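Local coordinates for leucyl-trna synthetase (Plasmodium falciparum, PDB 5FOC), which probably joins leucine to tRNA(Leu) at the expense of ATP and, through the editing domain modelled here, probably deacylates mischarged tRNA, at residues A[137-143]-A[238-244]; A[20-24]-A[222-226]; A[123-127]-A[251-256]. The protein carries 2 engineered substitutions. All coordinates share one frame; numbering follows the deposited sequence.

Interaction 1 (A[137-143]-A[238-244])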
loop_
_atom_site.group_PDB
_atom_site.type_symbol
_atom_site.label_atom_id
_atom_site.label_comp_id
_atom_site.label_asym_id
_atom_site.label_seq_id
_atom_site.Cartn_x
_atom_site.Cartn_y
_atom_site.Cartn_z
ATOM N N ASN A 137 2.739 1.929 10.755
ATOM C CA ASN A 137 3.686 0.883 11.305
ATOM C C ASN A 137 3.837 -0.357 10.461
ATOM O O ASN A 137 4.826 -1.115 10.598
ATOM C CB ASN A 137 3.413 0.610 12.791
ATOM C CG ASN A 137 2.009 0.172 13.114
ATOM O OD1 ASN A 137 1.047 0.530 12.374
ATOM N ND2 ASN A 137 1.824 -0.506 14.231
ATOM N N TYR A 138 2.905 -0.625 9.549
ATOM C CA TYR A 138 2.914 -1.731 8.649
ATOM C C TYR A 138 2.243 -1.331 7.336
ATOM O O TYR A 138 1.756 -0.176 7.223
ATOM C CB TYR A 138 2.223 -2.978 9.234
ATOM C CG TYR A 138 2.948 -3.497 10.423
ATOM C CD1 TYR A 138 4.030 -4.318 10.216
ATOM C CD2 TYR A 138 2.627 -3.131 11.711
ATOM C CE1 TYR A 138 4.747 -4.794 11.296
ATOM C CE2 TYR A 138 3.319 -3.628 12.813
ATOM C CZ TYR A 138 4.430 -4.440 12.573
ATOM O OH TYR A 138 5.164 -4.890 13.699
ATOM N N THR A 139 2.323 -2.221 6.374
ATOM C CA THR A 139 1.606 -2.090 5.107
ATOM C C THR A 139 0.764 -3.337 4.940
ATOM O O THR A 139 1.228 -4.442 5.019
ATOM C CB THR A 139 2.625 -1.944 3.941
ATOM O OG1 THR A 139 3.350 -0.725 4.099
ATOM C CG2 THR A 139 1.928 -2.038 2.586
ATOM N N PHE A 140 -0.536 -3.177 4.708
ATOM C CA PHE A 140 -1.394 -4.320 4.526
ATOM C C PHE A 140 -1.717 -4.608 3.055
ATOM O O PHE A 140 -1.868 -3.669 2.231
ATOM C CB PHE A 140 -2.757 -4.151 5.205
ATOM C CG PHE A 140 -2.759 -4.125 6.696
ATOM C CD1 PHE A 140 -2.276 -5.206 7.453
ATOM C CD2 PHE A 140 -3.382 -3.067 7.371
ATOM C CE1 PHE A 140 -2.390 -5.184 8.860
ATOM C CE2 PHE A 140 -3.495 -3.051 8.738
ATOM C CZ PHE A 140 -2.971 -4.106 9.495
ATOM N N ILE A 141 -1.780 -5.902 2.764
ATOM C CA ILE A 141 -2.087 -6.434 1.436
ATOM C C ILE A 141 -3.008 -7.622 1.574
ATOM O O ILE A 141 -3.053 -8.261 2.620
ATOM C CB ILE A 141 -0.785 -6.798 0.681
ATOM C CG1 ILE A 141 -0.981 -6.884 -0.806
ATOM C CG2 ILE A 141 -0.179 -8.085 1.207
ATOM C CD1 ILE A 141 0.309 -6.903 -1.621
ATOM N N ASN A 142 -3.838 -7.875 0.550
ATOM C CA ASN A 142 -4.665 -9.055 0.612
ATOM C C ASN A 142 -3.868 -10.258 0.151
ATOM O O ASN A 142 -3.496 -10.296 -0.999
ATOM C CB ASN A 142 -5.942 -8.872 -0.218
ATOM C CG ASN A 142 -6.932 -10.004 -0.038
ATOM O OD1 ASN A 142 -6.587 -11.163 0.108
ATOM N ND2 ASN A 142 -8.208 -9.653 -0.052
ATOM N N PRO A 143 -3.570 -11.217 1.060
ATOM C CA PRO A 143 -2.633 -12.306 0.701
ATOM C C PRO A 143 -3.188 -13.286 -0.355
ATOM O O PRO A 143 -2.440 -13.946 -1.062
ATOM C CB PRO A 143 -2.427 -13.011 2.050
ATOM C CG PRO A 143 -3.710 -12.782 2.794
ATOM C CD PRO A 143 -4.103 -11.392 2.423
ATOM N N LEU A 238 8.393 -0.885 7.737
ATOM C CA LEU A 238 6.979 -1.168 7.650
ATOM C C LEU A 238 6.752 -2.467 6.911
ATOM O O LEU A 238 6.652 -2.509 5.663
ATOM C CB LEU A 238 6.311 -0.008 6.907
ATOM C CG LEU A 238 6.697 1.388 7.323
ATOM C CD1 LEU A 238 5.885 2.447 6.509
ATOM C CD2 LEU A 238 6.455 1.599 8.782
ATOM N N TYR A 239 6.702 -3.549 7.657
ATOM C CA TYR A 239 6.623 -4.849 7.039
ATOM C C TYR A 239 5.255 -4.979 6.394
ATOM O O TYR A 239 4.254 -4.458 6.953
ATOM C CB TYR A 239 6.883 -5.952 8.054
ATOM C CG TYR A 239 8.261 -5.787 8.678
ATOM C CD1 TYR A 239 9.400 -5.909 7.919
ATOM C CD2 TYR A 239 8.378 -5.416 9.999
ATOM C CE1 TYR A 239 10.653 -5.710 8.521
ATOM C CE2 TYR A 239 9.637 -5.254 10.604
ATOM C CZ TYR A 239 10.735 -5.359 9.821
ATOM O OH TYR A 239 11.982 -5.189 10.439
ATOM N N ILE A 240 5.233 -5.750 5.321
ATOM C CA ILE A 240 3.943 -6.107 4.678
ATOM C C ILE A 240 3.278 -7.209 5.493
ATOM O O ILE A 240 3.856 -8.294 5.683
ATOM C CB ILE A 240 4.080 -6.495 3.221
ATOM C CG1 ILE A 240 4.590 -5.313 2.443
ATOM C CG2 ILE A 240 2.720 -6.929 2.647
ATOM C CD1 ILE A 240 4.860 -5.504 0.975
ATOM N N LEU A 241 2.013 -6.993 5.901
ATOM C CA LEU A 241 1.240 -7.948 6.634
ATOM C C LEU A 241 -0.066 -8.300 5.907
ATOM O O LEU A 241 -0.534 -7.468 5.155
ATOM C CB LEU A 241 0.882 -7.410 8.006
ATOM C CG LEU A 241 1.965 -7.053 9.025
ATOM C CD1 LEU A 241 1.310 -6.582 10.304
ATOM C CD2 LEU A 241 2.808 -8.275 9.300
ATOM N N PRO A 242 -0.593 -9.491 6.129
ATOM C CA PRO A 242 -1.823 -9.904 5.435
ATOM C C PRO A 242 -3.104 -9.409 6.104
ATOM O O PRO A 242 -3.276 -9.536 7.293
ATOM C CB PRO A 242 -1.742 -11.412 5.475
ATOM C CG PRO A 242 -1.068 -11.691 6.781
ATOM C CD PRO A 242 -0.020 -10.611 6.913
ATOM N N MET A 243 -4.015 -8.864 5.269
ATOM C CA MET A 243 -5.338 -8.434 5.733
ATOM C C MET A 243 -6.324 -8.947 4.696
ATOM O O MET A 243 -6.390 -8.422 3.587
ATOM C CB MET A 243 -5.371 -6.936 5.892
ATOM C CG MET A 243 -6.746 -6.358 6.292
ATOM S SD MET A 243 -6.780 -4.545 6.358
ATOM C CE MET A 243 -6.806 -4.197 8.102
ATOM N N THR A 244 -7.036 -10.028 5.047
ATOM C CA THR A 244 -7.950 -10.703 4.099
ATOM C C THR A 244 -9.216 -9.939 3.822
ATOM O O THR A 244 -9.932 -10.316 2.905
ATOM C CB THR A 244 -8.339 -12.114 4.571
ATOM O OG1 THR A 244 -9.014 -12.054 5.849
ATOM C CG2 THR A 244 -7.093 -12.959 4.651
#
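Thr-139 and Ile-141 of strand 138-141 are stitched to strand 238-242 in the alternating pattern of a parallel beta pair. Thr-139 N donates to Tyr-239 O (3.0 Å), and Thr-139 O receives Leu-241 N (2.8 Å). Two residues on, Ile-141 N bonds to Leu-241 O (3.1 Å), while Ile-141 O takes Met-243 N (2.9 Å), just beyond the strand.

On the face that carries Tyr-138, Phe-140 and Leu-241, two CH-pi contacts form. Leu-241 CD1 sits 3.7 Å from the centroid of the Tyr-138 ring, over one face and displaced toward the rim, while Tyr-239 O lies at that ring's edge. Met-243 runs extended until its last torsion, where a bend (chi3 -106°) carries CE over a face of Phe-140, 3.9 Å from the centroid; SD approaches obliquely, completing a Met-aromatic contact. Helix 263-274 packs against both rings.

On the other face, Ile-141 CG2 presses on Ile-240 CG2 at 3.4 Å, tighter than usual carbon packing, with Phe-123 touching both side chains. Past the end of strand 138-141, the two proline rings meet at about a right angle, Pro-143 CG lying 3.6 Å from Pro-242 CB. Polar ends find partners elsewhere: Tyr-138 OH meets Gln-289 O and Asn-292 N, and Thr-139 OG1 meets Thr-228 OG1.

Main-chain bonds thus set the register of this buried pair within the mixed sheet, and mostly apolar side chains pack on both faces, the buried hydroxyls of Tyr-138 and Thr-139 being satisfied by neighbours.

Interaction 2 (A[20-24]-A[222-226]); sequences DFYSI and HFVGL
The rings of Phe-21 and Phe-223 lie almost parallel, their planes only 6° apart, but they are slid so far past one another that they barely overlap and their centroids stand 5.7 Å apart. Contact is made between Phe-21 CE2 and Phe-223 CE1, at 3.6 Å. Leu-226 CD1 comes to the edge of the Phe-21 ring, close to its plane and 3.8 Å from Phe-21 CD2. Ile-24 CG2 approaches Phe-223 obliquely, and Phe-123 adds an edge-to-face partner to the Phe-223 ring. Phe-21 reaches this cluster because its CG is anti to the backbone N (chi1 -171°).

Beside the rings, Ile-24 and Leu-226 reach toward each other tip to tip, with Ile-24 CD1 4.0 Å from Leu-226 CD2. The same Ile-24 methyl, CD1, rests 3.4 Å from His-222 O. No hydrogen bond crosses between the two segments, so helix and loop are held by apolar packing.

The loop has its own bracing: a type II beta turn runs from Phe-223 to Leu-226, closed by Leu-226 N bonding to Phe-223 O (3.1 Å), with Gly-225 at positive phi in its third position.

Residues 222-226 lead from strand 216-219 into strand 227-229, and Gly-225 and Leu-226 are backbone-bonded to Ile-240 of strand 238-242. Packed against them is helix 18-35, whose Phe-21 also packs on Val-121 and Phe-123 of strand 120-127 and on Phe-115 of helix 112-118.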
loop_
_atom_site.group_PDB
_atom_site.type_symbol
_atom_site.label_atom_id
_atom_site.label_comp_id
_atom_site.label_asym_id
_atom_site.label_seq_id
_atom_site.Cartn_x
_atom_site.Cartn_y
_atom_site.Cartn_z
ATOM N N ASP A 20 15.603 -8.593 -2.715
ATOM C CA ASP A 20 14.619 -9.647 -2.371
ATOM C C ASP A 20 13.322 -9.530 -3.240
ATOM O O ASP A 20 12.747 -10.542 -3.650
ATOM C CB ASP A 20 14.214 -9.570 -0.889
ATOM C CG ASP A 20 15.327 -9.997 0.055
ATOM O OD1 ASP A 20 16.291 -10.721 -0.340
ATOM O OD2 ASP A 20 15.213 -9.619 1.241
ATOM N N PHE A 21 12.947 -8.284 -3.537
ATOM C CA PHE A 21 11.838 -8.080 -4.459
ATOM C C PHE A 21 12.144 -8.694 -5.843
ATOM O O PHE A 21 11.296 -9.351 -6.445
ATOM C CB PHE A 21 11.497 -6.583 -4.588
ATOM C CG PHE A 21 10.187 -6.301 -5.384
ATOM C CD1 PHE A 21 10.195 -6.188 -6.758
ATOM C CD2 PHE A 21 9.012 -6.177 -4.703
ATOM C CE1 PHE A 21 8.979 -5.990 -7.472
ATOM C CE2 PHE A 21 7.803 -5.939 -5.412
ATOM C CZ PHE A 21 7.819 -5.824 -6.775
ATOM N N TYR A 22 13.349 -8.451 -6.373
ATOM C CA TYR A 22 13.781 -9.089 -7.614
ATOM C C TYR A 22 13.698 -10.642 -7.560
ATOM O O TYR A 22 13.336 -11.276 -8.543
ATOM C CB TYR A 22 15.238 -8.666 -7.901
ATOM C CG TYR A 22 15.879 -9.287 -9.101
ATOM C CD1 TYR A 22 15.267 -9.299 -10.351
ATOM C CD2 TYR A 22 17.193 -9.836 -9.008
ATOM C CE1 TYR A 22 15.890 -9.866 -11.444
ATOM C CE2 TYR A 22 17.798 -10.377 -10.096
ATOM C CZ TYR A 22 17.182 -10.410 -11.308
ATOM O OH TYR A 22 17.789 -10.949 -12.412
ATOM N N SER A 23 14.124 -11.257 -6.444
ATOM C CA SER A 23 14.001 -12.726 -6.296
ATOM C C SER A 23 12.527 -13.170 -6.411
ATOM O O SER A 23 12.213 -14.134 -7.113
ATOM C CB SER A 23 14.526 -13.203 -4.958
ATOM O OG SER A 23 15.867 -12.852 -4.873
ATOM N N ILE A 24 11.662 -12.450 -5.690
ATOM C CA ILE A 24 10.222 -12.717 -5.750
ATOM C C ILE A 24 9.704 -12.594 -7.197
ATOM O O ILE A 24 9.035 -13.507 -7.687
ATOM C CB ILE A 24 9.422 -11.809 -4.774
ATOM C CG1 ILE A 24 9.755 -12.106 -3.304
ATOM C CG2 ILE A 24 7.901 -11.948 -5.018
ATOM C CD1 ILE A 24 9.315 -11.016 -2.331
ATOM N N HIS A 222 2.992 -13.594 -1.372
ATOM C CA HIS A 222 4.418 -13.611 -1.680
ATOM C C HIS A 222 5.166 -12.377 -1.260
ATOM O O HIS A 222 6.423 -12.394 -1.112
ATOM C CB HIS A 222 4.649 -13.886 -3.135
ATOM C CG HIS A 222 4.145 -15.213 -3.551
ATOM N ND1 HIS A 222 4.572 -16.380 -2.966
ATOM C CD2 HIS A 222 3.193 -15.568 -4.448
ATOM C CE1 HIS A 222 3.962 -17.402 -3.524
ATOM N NE2 HIS A 222 3.092 -16.931 -4.401
ATOM N N PHE A 223 4.449 -11.306 -1.002
ATOM C CA PHE A 223 5.030 -10.059 -0.523
ATOM C C PHE A 223 5.021 -9.889 0.986
ATOM O O PHE A 223 5.634 -8.933 1.502
ATOM C CB PHE A 223 4.325 -8.875 -1.135
ATOM C CG PHE A 223 4.375 -8.816 -2.637
ATOM C CD1 PHE A 223 5.583 -8.798 -3.336
ATOM C CD2 PHE A 223 3.201 -8.693 -3.378
ATOM C CE1 PHE A 223 5.594 -8.684 -4.720
ATOM C CE2 PHE A 223 3.219 -8.600 -4.754
ATOM C CZ PHE A 223 4.394 -8.577 -5.429
ATOM N N VAL A 224 4.305 -10.783 1.680
ATOM C CA VAL A 224 4.186 -10.698 3.124
ATOM C C VAL A 224 5.572 -10.843 3.736
ATOM O O VAL A 224 6.324 -11.740 3.404
ATOM C CB VAL A 224 3.163 -11.704 3.692
ATOM C CG1 VAL A 224 3.162 -11.733 5.208
ATOM C CG2 VAL A 224 1.767 -11.268 3.214
ATOM N N GLY A 225 5.903 -9.883 4.584
ATOM C CA GLY A 225 7.235 -9.853 5.271
ATOM C C GLY A 225 8.254 -8.902 4.643
ATOM O O GLY A 225 9.259 -8.547 5.270
ATOM N N LEU A 226 8.053 -8.488 3.383
ATOM C CA LEU A 226 8.877 -7.465 2.783
ATOM C C LEU A 226 8.862 -6.205 3.615
ATOM O O LEU A 226 7.820 -5.791 4.154
ATOM C CB LEU A 226 8.429 -7.066 1.381
ATOM C CG LEU A 226 8.774 -7.878 0.162
ATOM C CD1 LEU A 226 8.267 -7.168 -1.093
ATOM C CD2 LEU A 226 10.275 -8.006 0.059
#

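Interaction 3 (A[123-127]-A[251-256]); sequences FLGST and STGIVP
Three hydrogen bonds join Leu-124 and Ser-126 to the run from Ser-251 to Ile-254. Ser-126 N donates to Ile-254 O (2.7 Å, 150° at the hydrogen), the one main-chain bond between the segments. Thr-252 OG1 donates a hydrogen bond to Leu-124 O at 2.6 Å. Ser-126 OG and Ser-251 OG are hydrogen-bonded at 2.7 Å, and either could be the donor. The threonine hydroxyl sits between its own backbone N and carbonyl carbon (chi1 57°), which turns it to the Leu-124 carbonyl.

Carbon contacts close in around these bonds. Gly-125 CA lies 3.3 Å from Ile-254 O, a CA-H...O contact, and Pro-256 CD rests 3.2 Å from Ser-126 O. Ile-254 CD1 comes to the edge of the Phe-123 ring, 3.9 Å from Phe-123 CD2.

Further out, neighbours set the position of both segments. Ser-251 N bonds to Glu-374 OE2 and Ser-251 O to Asn-188 ND2, while Gly-253 O accepts Tyr-147 OH. Strand 120-127 is itself backbone-bonded to Ile-11 and Ile-13 of strand 7-15. The strand probably leads, at about Thr-127, into the threonine-rich segment that borders the editing site in related leucyl-tRNA synthetases.

With short strand axes 64° apart, the segments cross instead of pairing along their length. The Thr-252 hydroxyl therefore serves a strand carbonyl, Leu-124 O, as an amide would, while the two serines pair with each other where the strands diverge.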
loop_
_atom_site.group_PDB
_atom_site.type_symbol
_atom_site.label_atom_id
_atom_site.label_comp_id
_atom_site.label_asym_id
_atom_site.label_seq_id
_atom_site.Cartn_x
_atom_site.Cartn_y
_atom_site.Cartn_z
ATOM N N PHE A 123 4.822 0.218 -3.834
ATOM C CA PHE A 123 3.421 -0.186 -3.571
ATOM C C PHE A 123 2.622 1.103 -3.462
ATOM O O PHE A 123 2.964 2.041 -2.833
ATOM C CB PHE A 123 3.304 -1.030 -2.285
ATOM C CG PHE A 123 3.822 -2.433 -2.408
ATOM C CD1 PHE A 123 5.201 -2.690 -2.353
ATOM C CD2 PHE A 123 2.979 -3.501 -2.571
ATOM C CE1 PHE A 123 5.654 -4.011 -2.444
ATOM C CE2 PHE A 123 3.427 -4.791 -2.691
ATOM C CZ PHE A 123 4.780 -5.059 -2.603
ATOM N N LEU A 124 1.425 1.100 -4.132
ATOM C CA LEU A 124 0.591 2.300 -4.045
ATOM C C LEU A 124 -0.464 2.077 -2.958
ATOM O O LEU A 124 -1.425 1.320 -3.186
ATOM C CB LEU A 124 -0.050 2.578 -5.398
ATOM C CG LEU A 124 0.830 3.123 -6.506
ATOM C CD1 LEU A 124 0.106 3.163 -7.855
ATOM C CD2 LEU A 124 1.329 4.502 -6.139
ATOM N N GLY A 125 -0.225 2.669 -1.773
ATOM C CA GLY A 125 -1.032 2.492 -0.591
ATOM C C GLY A 125 -2.189 3.472 -0.724
ATOM O O GLY A 125 -1.948 4.574 -1.115
ATOM N N SER A 126 -3.357 3.062 -0.286
ATOM C CA SER A 126 -4.559 3.937 -0.417
ATOM C C SER A 126 -5.091 4.271 0.979
ATOM O O SER A 126 -5.239 3.360 1.809
ATOM C CB SER A 126 -5.554 3.133 -1.204
ATOM O OG SER A 126 -6.692 3.989 -1.338
ATOM N N THR A 127 -5.433 5.545 1.226
ATOM C CA THR A 127 -5.961 5.968 2.509
ATOM C C THR A 127 -7.005 7.092 2.322
ATOM O O THR A 127 -6.840 7.959 1.438
ATOM C CB THR A 127 -4.833 6.422 3.493
ATOM O OG1 THR A 127 -5.382 6.686 4.774
ATOM C CG2 THR A 127 -4.112 7.630 3.005
ATOM N N SER A 251 -10.108 0.980 -4.755
ATOM C CA SER A 251 -8.808 1.606 -4.954
ATOM C C SER A 251 -7.744 0.568 -5.379
ATOM O O SER A 251 -7.967 -0.276 -6.223
ATOM C CB SER A 251 -8.448 2.391 -3.692
ATOM O OG SER A 251 -7.359 3.254 -3.894
ATOM N N THR A 252 -6.549 0.667 -4.753
ATOM C CA THR A 252 -5.425 -0.175 -5.168
ATOM C C THR A 252 -5.219 -1.488 -4.389
ATOM O O THR A 252 -4.338 -2.280 -4.790
ATOM C CB THR A 252 -4.089 0.606 -4.937
ATOM O OG1 THR A 252 -4.009 0.979 -3.567
ATOM C CG2 THR A 252 -4.058 1.861 -5.754
ATOM N N GLY A 253 -5.961 -1.674 -3.301
ATOM C CA GLY A 253 -6.021 -2.934 -2.597
ATOM C C GLY A 253 -4.735 -3.033 -1.733
ATOM O O GLY A 253 -4.461 -4.134 -1.286
ATOM N N ILE A 254 -4.114 -1.913 -1.439
ATOM C CA ILE A 254 -2.921 -1.880 -0.505
ATOM C C ILE A 254 -3.238 -0.742 0.447
ATOM O O ILE A 254 -3.546 0.380 -0.005
ATOM C CB ILE A 254 -1.655 -1.567 -1.273
ATOM C CG1 ILE A 254 -1.419 -2.666 -2.301
ATOM C CG2 ILE A 254 -0.470 -1.521 -0.259
ATOM C CD1 ILE A 254 -0.597 -2.317 -3.519
ATOM N N VAL A 255 -3.191 -1.004 1.738
ATOM C CA VAL A 255 -3.450 0.036 2.677
ATOM C C VAL A 255 -2.373 0.205 3.756
ATOM O O VAL A 255 -1.859 -0.778 4.256
ATOM C CB VAL A 255 -4.821 -0.132 3.324
ATOM C CG1 VAL A 255 -5.924 -0.077 2.253
ATOM C CG2 VAL A 255 -4.936 -1.397 4.086
ATOM N N PRO A 256 -2.100 1.444 4.114
ATOM C CA PRO A 256 -1.225 1.712 5.263
ATOM C C PRO A 256 -1.871 1.220 6.519
ATOM O O PRO A 256 -3.094 1.390 6.707
ATOM C CB PRO A 256 -1.047 3.232 5.267
ATOM C CG PRO A 256 -1.884 3.759 4.143
ATOM C CD PRO A 256 -2.573 2.673 3.453
#

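Interactions 1 and 3 are buried near the centre of the domain, whereas interaction 2 lies farther out and is partly exposed. Interactions 1 and 3 share a sheet: Phe-140 N probably bonds to Val-255 O, making strands 138-141 and 254-257 neighbours. In interaction 2, the 222-226 turn borders strand 238-242 on the edge away from 138-141. Phe-123 is common ground, its ring touching Ile-240, Phe-21 and Phe-223. Chemistry follows place: regular main-chain bonding in interaction 1, hydroxyl-assisted bonding at the strand crossing of interaction 3, and apolar contact without hydrogen bonds between helix and loop in interaction 2.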